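Local coordinates for putative alpha/beta hydrolase fold protein (Candidatus Nitrososphaera gargensis, PDB 5A62) that probably hydrolyses carboxylic esters, using an alpha/beta hydrolase fold, at residues Y15-D20 and R52-E57; L26-P31 and T94-S99. All coordinates share one frame; numbering follows the deposited sequence. Where two conformers were deposited one is given.

Overall arrangement
Interactions 1 and 2 lie in one mixed beta sheet, their centres about 11 Å apart, and their strands run in the order 12-18, 52-56, 25-29, 93-98. Strand 52-56 connects them: antiparallel to 12-18 in interaction 1, it runs parallel to 25-29 of interaction 2, where I54 N lies 2.8 Å from L26 O and I54 O 2.8 Å from L28 N, probable hydrogen bonds. Interaction 2 is the more central, about 5 Å from the centre of the chain against about 15 Å for interaction 1. It ends at S99 of the probable nucleophile elbow, whose side chain is about 3 Å from an acetate, probably from the crystallisation liquor; Y56 of interaction 1 lies near this elbow without touching it.

Interaction 1: Y15-D20 and R52-E57; sequences YEDHGD and RVIAYE
D17 and R52 join across two antiparallel strands, 15-18 and 52-56, where the N-terminal antiparallel part of the alpha/beta hydrolase sheet meets its parallel part; the strand axes come within 4.7 Å. Four backbone hydrogen bonds hold the ladder. E16 and A55 form one hydrogen-bonded pair, with E16 N to A55 O at 2.9 Å, and H18 and V53 form the next, with H18 N to V53 O at 2.8 Å. Between and beside them, D17-I54 and Y15-Y56 are non-hydrogen-bonded pairs. Beyond the strand, G19, at phi 90°, takes a backbone shape that suits glycine, close by R52.

Apolar contact is slight: Y15 CB meets Y56 CB at 3.8 Å before the two rings diverge, both reaching L84 of helix 74-87. On the face shared by E16, H18, V53 and A55, helix 40-48 packs through I43 against H18 and V53.

D17 is on the face of Y15, I54 and Y56, and the R52 chain reaches up to it in a salt bridge. D17 CG stands anti to the backbone N (chi1 -177°), and the fully extended R52 chain brings its guanidinium side-on to the carboxylate, the two planes only 14° apart. Both oxygens are met on their syn sides, slightly out of the carboxylate plane, by nearly straight bonds: R52 NE reaches D17 OD1 at 2.8 Å, and R52 NH2 reaches D17 OD2 at 2.7 Å.

Interaction 2: L26-P31 and T94-S99; sequences LVLIHP and TIIGHS
H98 CG stands anti to the backbone N (chi1 175°), which swings the imidazole across the P31 ring, the two crossing at a slant, with P31 CG 3.2 Å from H98 ND1. I29 holds CG1 anti to the carbonyl carbon and I95 holds CG2 anti to the backbone N, and their side chains cross with I29 CD1 3.6 Å from I95 CG2. On the face of L26, L28, T94 and I96, L28 and I96 lie side by side, L28 CD2 touching I96 CD1 at 3.8 Å, while L26 lies beside T94, its CD2 3.7 Å from T94 CB.

The backbones run parallel, and V27 and I29 each bond through both N and O to the residues on either side of their partners I95 and G97: V27 N to T94 O, I96 N to V27 O, I29 N to I96 O and H98 N to I29 O, the last at 2.9 Å. These are neighbouring central strands of the alpha/beta hydrolase fold. Helix 100-111 packs on I29 and I95, and helix 256-272 on L26, T94 and I96.

Beyond strand 93-98, G97, S99 and G101 fit the GxSxG pattern of a nucleophile elbow. At S99 the chain makes the strained turn expected there, with phi/psi 58°/-118°, immediately before helix 100-111. In the conformer given, one of two, S99 OG is hydrogen-bonded to H248 NE2, as in the nucleophile-histidine pair of this family, while H98 NE2 bonds to H248 O. H30 turns from the strand pair, its ND1 donating to P31 O at 2.8 Å and its NE2 bonded to L58 N.

Interaction 1: Y15-D20 and R52-E57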
loop_
_atom_site.group_PDB
_atom_site.type_symbol
_atom_site.label_atom_id
_atom_site.label_comp_id
_atom_site.label_asym_id
_atom_site.label_seq_id
_atom_site.Cartn_x
_atom_site.Cartn_y
_atom_site.Cartn_z
ATOM N N TYR A 15 -6.610 12.654 -20.034
ATOM C CA TYR A 15 -7.024 11.666 -20.994
ATOM C C TYR A 15 -7.075 12.177 -22.386
ATOM O O TYR A 15 -7.079 13.377 -22.563
ATOM C CB TYR A 15 -8.384 11.054 -20.595
ATOM C CG TYR A 15 -9.539 11.992 -20.849
ATOM C CD1 TYR A 15 -9.957 12.905 -19.928
ATOM C CD2 TYR A 15 -10.223 11.863 -22.045
ATOM C CE1 TYR A 15 -11.004 13.766 -20.168
ATOM C CE2 TYR A 15 -11.239 12.761 -22.334
ATOM C CZ TYR A 15 -11.626 13.683 -21.393
ATOM O OH TYR A 15 -12.703 14.579 -21.582
ATOM N N GLU A 16 -7.121 11.261 -23.342
ATOM C CA GLU A 16 -7.377 11.580 -24.795
ATOM C C GLU A 16 -8.415 10.635 -25.272
ATOM O O GLU A 16 -8.496 9.484 -24.913
ATOM C CB GLU A 16 -6.136 11.508 -25.624
ATOM C CG GLU A 16 -5.076 12.480 -25.191
ATOM C CD GLU A 16 -3.740 12.271 -25.875
ATOM O OE1 GLU A 16 -3.555 11.335 -26.674
ATOM O OE2 GLU A 16 -2.805 13.074 -25.573
ATOM N N ASP A 17 -9.288 11.153 -26.154
ATOM C CA ASP A 17 -10.408 10.424 -26.743
ATOM C C ASP A 17 -10.287 10.614 -28.230
ATOM O O ASP A 17 -10.653 11.707 -28.765
ATOM C CB ASP A 17 -11.706 10.987 -26.203
ATOM C CG ASP A 17 -12.953 10.258 -26.703
ATOM O OD1 ASP A 17 -12.873 9.387 -27.558
ATOM O OD2 ASP A 17 -14.044 10.626 -26.223
ATOM N N HIS A 18 -9.724 9.661 -28.915
ATOM C CA HIS A 18 -9.423 9.748 -30.331
ATOM C C HIS A 18 -10.458 9.032 -31.152
ATOM O O HIS A 18 -10.980 7.972 -30.812
ATOM C CB HIS A 18 -8.093 9.070 -30.594
ATOM C CG HIS A 18 -6.898 9.764 -30.018
ATOM N ND1 HIS A 18 -6.360 9.518 -28.763
ATOM C CD2 HIS A 18 -6.058 10.654 -30.601
ATOM C CE1 HIS A 18 -5.283 10.264 -28.594
ATOM N NE2 HIS A 18 -5.085 10.958 -29.695
ATOM N N GLY A 19 -10.661 9.534 -32.390
ATOM C CA GLY A 19 -11.558 8.839 -33.274
ATOM C C GLY A 19 -12.996 9.308 -33.150
ATOM O O GLY A 19 -13.365 10.186 -32.366
ATOM N N ASP A 20 -13.860 8.680 -33.928
ATOM C CA ASP A 20 -15.253 9.040 -33.933
ATOM C C ASP A 20 -16.005 8.496 -32.751
ATOM O O ASP A 20 -15.864 7.312 -32.420
ATOM C CB ASP A 20 -15.911 8.475 -35.193
ATOM C CG ASP A 20 -17.284 9.079 -35.444
ATOM O OD1 ASP A 20 -18.276 8.679 -34.824
ATOM O OD2 ASP A 20 -17.364 10.006 -36.282
ATOM N N ARG A 52 -12.519 3.806 -31.859
ATOM C CA ARG A 52 -12.398 4.987 -31.018
ATOM C C ARG A 52 -11.372 4.538 -29.933
ATOM O O ARG A 52 -11.433 3.409 -29.505
ATOM C CB ARG A 52 -13.694 5.332 -30.383
ATOM C CG ARG A 52 -13.661 6.442 -29.388
ATOM C CD ARG A 52 -14.997 6.587 -28.757
ATOM N NE ARG A 52 -15.105 7.641 -27.790
ATOM C CZ ARG A 52 -16.207 7.923 -27.122
ATOM N NH1 ARG A 52 -17.299 7.171 -27.223
ATOM N NH2 ARG A 52 -16.196 8.946 -26.297
ATOM N N VAL A 53 -10.427 5.381 -29.669
ATOM C CA VAL A 53 -9.290 5.039 -28.759
ATOM C C VAL A 53 -9.235 6.030 -27.617
ATOM O O VAL A 53 -8.984 7.229 -27.824
ATOM C CB VAL A 53 -7.973 5.016 -29.467
ATOM C CG1 VAL A 53 -6.883 4.459 -28.527
ATOM C CG2 VAL A 53 -8.108 4.130 -30.717
ATOM N N ILE A 54 -9.443 5.525 -26.415
ATOM C CA ILE A 54 -9.375 6.304 -25.200
ATOM C C ILE A 54 -8.114 5.920 -24.448
ATOM O O ILE A 54 -7.880 4.709 -24.282
ATOM C CB ILE A 54 -10.587 6.058 -24.319
ATOM C CG1 ILE A 54 -11.861 6.543 -25.077
ATOM C CG2 ILE A 54 -10.454 6.835 -23.003
ATOM C CD1 ILE A 54 -13.099 5.836 -24.642
ATOM N N ALA A 55 -7.304 6.871 -24.078
ATOM C CA ALA A 55 -6.107 6.571 -23.259
ATOM C C ALA A 55 -6.057 7.563 -22.133
ATOM O O ALA A 55 -6.554 8.673 -22.272
ATOM C CB ALA A 55 -4.878 6.646 -24.102
ATOM N N TYR A 56 -5.523 7.187 -20.994
ATOM C CA TYR A 56 -5.445 8.057 -19.858
ATOM C C TYR A 56 -4.197 7.831 -19.061
ATOM O O TYR A 56 -3.531 6.826 -19.237
ATOM C CB TYR A 56 -6.719 8.052 -19.000
ATOM C CG TYR A 56 -6.826 6.836 -18.123
ATOM C CD1 TYR A 56 -7.164 5.591 -18.638
ATOM C CD2 TYR A 56 -6.598 6.907 -16.765
ATOM C CE1 TYR A 56 -7.298 4.511 -17.803
ATOM C CE2 TYR A 56 -6.736 5.845 -15.949
ATOM C CZ TYR A 56 -7.033 4.630 -16.495
ATOM O OH TYR A 56 -7.198 3.566 -15.671
ATOM N N GLU A 57 -3.840 8.776 -18.230
ATOM C CA GLU A 57 -2.688 8.695 -17.383
ATOM C C GLU A 57 -3.119 8.446 -15.964
ATOM O O GLU A 57 -3.935 9.135 -15.384
ATOM C CB GLU A 57 -1.791 9.916 -17.570
ATOM C CG GLU A 57 -1.152 9.878 -18.958
ATOM C CD GLU A 57 -0.422 11.046 -19.505
ATOM O OE1 GLU A 57 -0.476 12.148 -18.957
ATOM O OE2 GLU A 57 0.274 10.786 -20.513
#

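Interaction 2: L26-P31 and T94-S99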
loop_
_atom_site.group_PDB
_atom_site.type_symbol
_atom_site.label_atom_id
_atom_site.label_comp_id
_atom_site.label_asym_id
_atom_site.label_seq_id
_atom_site.Cartn_x
_atom_site.Cartn_y
_atom_site.Cartn_z
ATOM N N LEU A 26 -12.018 1.403 -27.546
ATOM C CA LEU A 26 -10.903 0.682 -26.927
ATOM C C LEU A 26 -10.261 1.622 -25.929
ATOM O O LEU A 26 -10.060 2.804 -26.210
ATOM C CB LEU A 26 -9.862 0.324 -27.960
ATOM C CG LEU A 26 -10.313 -0.580 -29.132
ATOM C CD1 LEU A 26 -9.195 -0.899 -30.060
ATOM C CD2 LEU A 26 -10.964 -1.853 -28.693
ATOM N N VAL A 27 -9.948 1.088 -24.750
ATOM C CA VAL A 27 -9.333 1.832 -23.678
ATOM C C VAL A 27 -7.949 1.294 -23.420
ATOM O O VAL A 27 -7.850 0.094 -23.181
ATOM C CB VAL A 27 -10.193 1.706 -22.397
ATOM C CG1 VAL A 27 -9.579 2.485 -21.246
ATOM C CG2 VAL A 27 -11.636 2.153 -22.660
ATOM N N LEU A 28 -6.969 2.154 -23.465
ATOM C CA LEU A 28 -5.555 1.791 -23.314
ATOM C C LEU A 28 -5.100 2.206 -21.943
ATOM O O LEU A 28 -5.231 3.371 -21.568
ATOM C CB LEU A 28 -4.619 2.387 -24.347
ATOM C CG LEU A 28 -5.106 2.246 -25.777
ATOM C CD1 LEU A 28 -4.101 2.851 -26.716
ATOM C CD2 LEU A 28 -5.309 0.839 -26.175
ATOM N N ILE A 29 -4.499 1.260 -21.193
ATOM C CA ILE A 29 -4.026 1.534 -19.816
ATOM C C ILE A 29 -2.566 1.170 -19.700
ATOM O O ILE A 29 -2.192 0.002 -19.859
ATOM C CB ILE A 29 -4.870 0.818 -18.781
ATOM C CG1 ILE A 29 -6.378 0.932 -19.065
ATOM C CG2 ILE A 29 -4.552 1.343 -17.416
ATOM C CD1 ILE A 29 -7.261 0.396 -17.970
ATOM N N HIS A 30 -1.741 2.172 -19.471
ATOM C CA HIS A 30 -0.291 2.065 -19.411
ATOM C C HIS A 30 0.217 1.407 -18.119
ATOM O O HIS A 30 -0.521 1.234 -17.154
ATOM C CB HIS A 30 0.339 3.452 -19.594
ATOM C CG HIS A 30 0.087 4.399 -18.470
ATOM N ND1 HIS A 30 0.784 4.312 -17.294
ATOM C CD2 HIS A 30 -0.712 5.505 -18.333
ATOM C CE1 HIS A 30 0.412 5.300 -16.489
ATOM N NE2 HIS A 30 -0.512 6.016 -17.081
ATOM N N PRO A 31 1.510 1.026 -18.084
ATOM C CA PRO A 31 2.111 0.381 -16.922
ATOM C C PRO A 31 2.617 1.398 -15.929
ATOM O O PRO A 31 2.620 2.582 -16.156
ATOM C CB PRO A 31 3.303 -0.341 -17.523
ATOM C CG PRO A 31 3.714 0.477 -18.618
ATOM C CD PRO A 31 2.429 0.973 -19.229
ATOM N N THR A 94 -13.663 -2.570 -25.028
ATOM C CA THR A 94 -12.609 -3.517 -24.798
ATOM C C THR A 94 -11.462 -2.732 -24.158
ATOM O O THR A 94 -11.112 -1.660 -24.629
ATOM C CB THR A 94 -12.180 -4.188 -26.060
ATOM O OG1 THR A 94 -13.262 -5.087 -26.419
ATOM C CG2 THR A 94 -10.908 -4.995 -25.892
ATOM N N ILE A 95 -10.805 -3.304 -23.155
ATOM C CA ILE A 95 -9.689 -2.641 -22.454
ATOM C C ILE A 95 -8.401 -3.407 -22.746
ATOM O O ILE A 95 -8.364 -4.607 -22.601
ATOM C CB ILE A 95 -9.953 -2.623 -20.965
ATOM C CG1 ILE A 95 -11.266 -1.927 -20.639
ATOM C CG2 ILE A 95 -8.835 -1.911 -20.249
ATOM C CD1 ILE A 95 -11.759 -2.082 -19.188
ATOM N N ILE A 96 -7.406 -2.657 -23.128
ATOM C CA ILE A 96 -6.061 -3.134 -23.432
ATOM C C ILE A 96 -5.156 -2.553 -22.330
ATOM O O ILE A 96 -4.962 -1.359 -22.291
ATOM C CB ILE A 96 -5.557 -2.761 -24.799
ATOM C CG1 ILE A 96 -6.533 -3.340 -25.855
ATOM C CG2 ILE A 96 -4.148 -3.269 -24.977
ATOM C CD1 ILE A 96 -6.343 -2.697 -27.189
ATOM N N GLY A 97 -4.633 -3.443 -21.473
ATOM C CA GLY A 97 -3.830 -2.954 -20.372
ATOM C C GLY A 97 -2.505 -3.610 -20.250
ATOM O O GLY A 97 -2.417 -4.822 -20.381
ATOM N N HIS A 98 -1.441 -2.838 -20.039
ATOM C CA HIS A 98 -0.080 -3.332 -19.924
ATOM C C HIS A 98 0.305 -3.270 -18.468
ATOM O O HIS A 98 0.232 -2.244 -17.829
ATOM C CB HIS A 98 0.894 -2.464 -20.757
ATOM C CG HIS A 98 2.331 -2.828 -20.616
ATOM N ND1 HIS A 98 3.326 -1.885 -20.736
ATOM C CD2 HIS A 98 2.949 -3.996 -20.480
ATOM C CE1 HIS A 98 4.507 -2.481 -20.593
ATOM N NE2 HIS A 98 4.308 -3.772 -20.448
ATOM N N SER A 99 0.770 -4.414 -17.961
ATOM C CA SER A 99 1.283 -4.553 -16.586
ATOM C C SER A 99 0.199 -4.156 -15.592
ATOM O O SER A 99 -0.844 -4.731 -15.549
ATOM C CB SER A 99 2.608 -3.825 -16.402
ATOM O OG SER A 99 3.321 -4.468 -15.343
#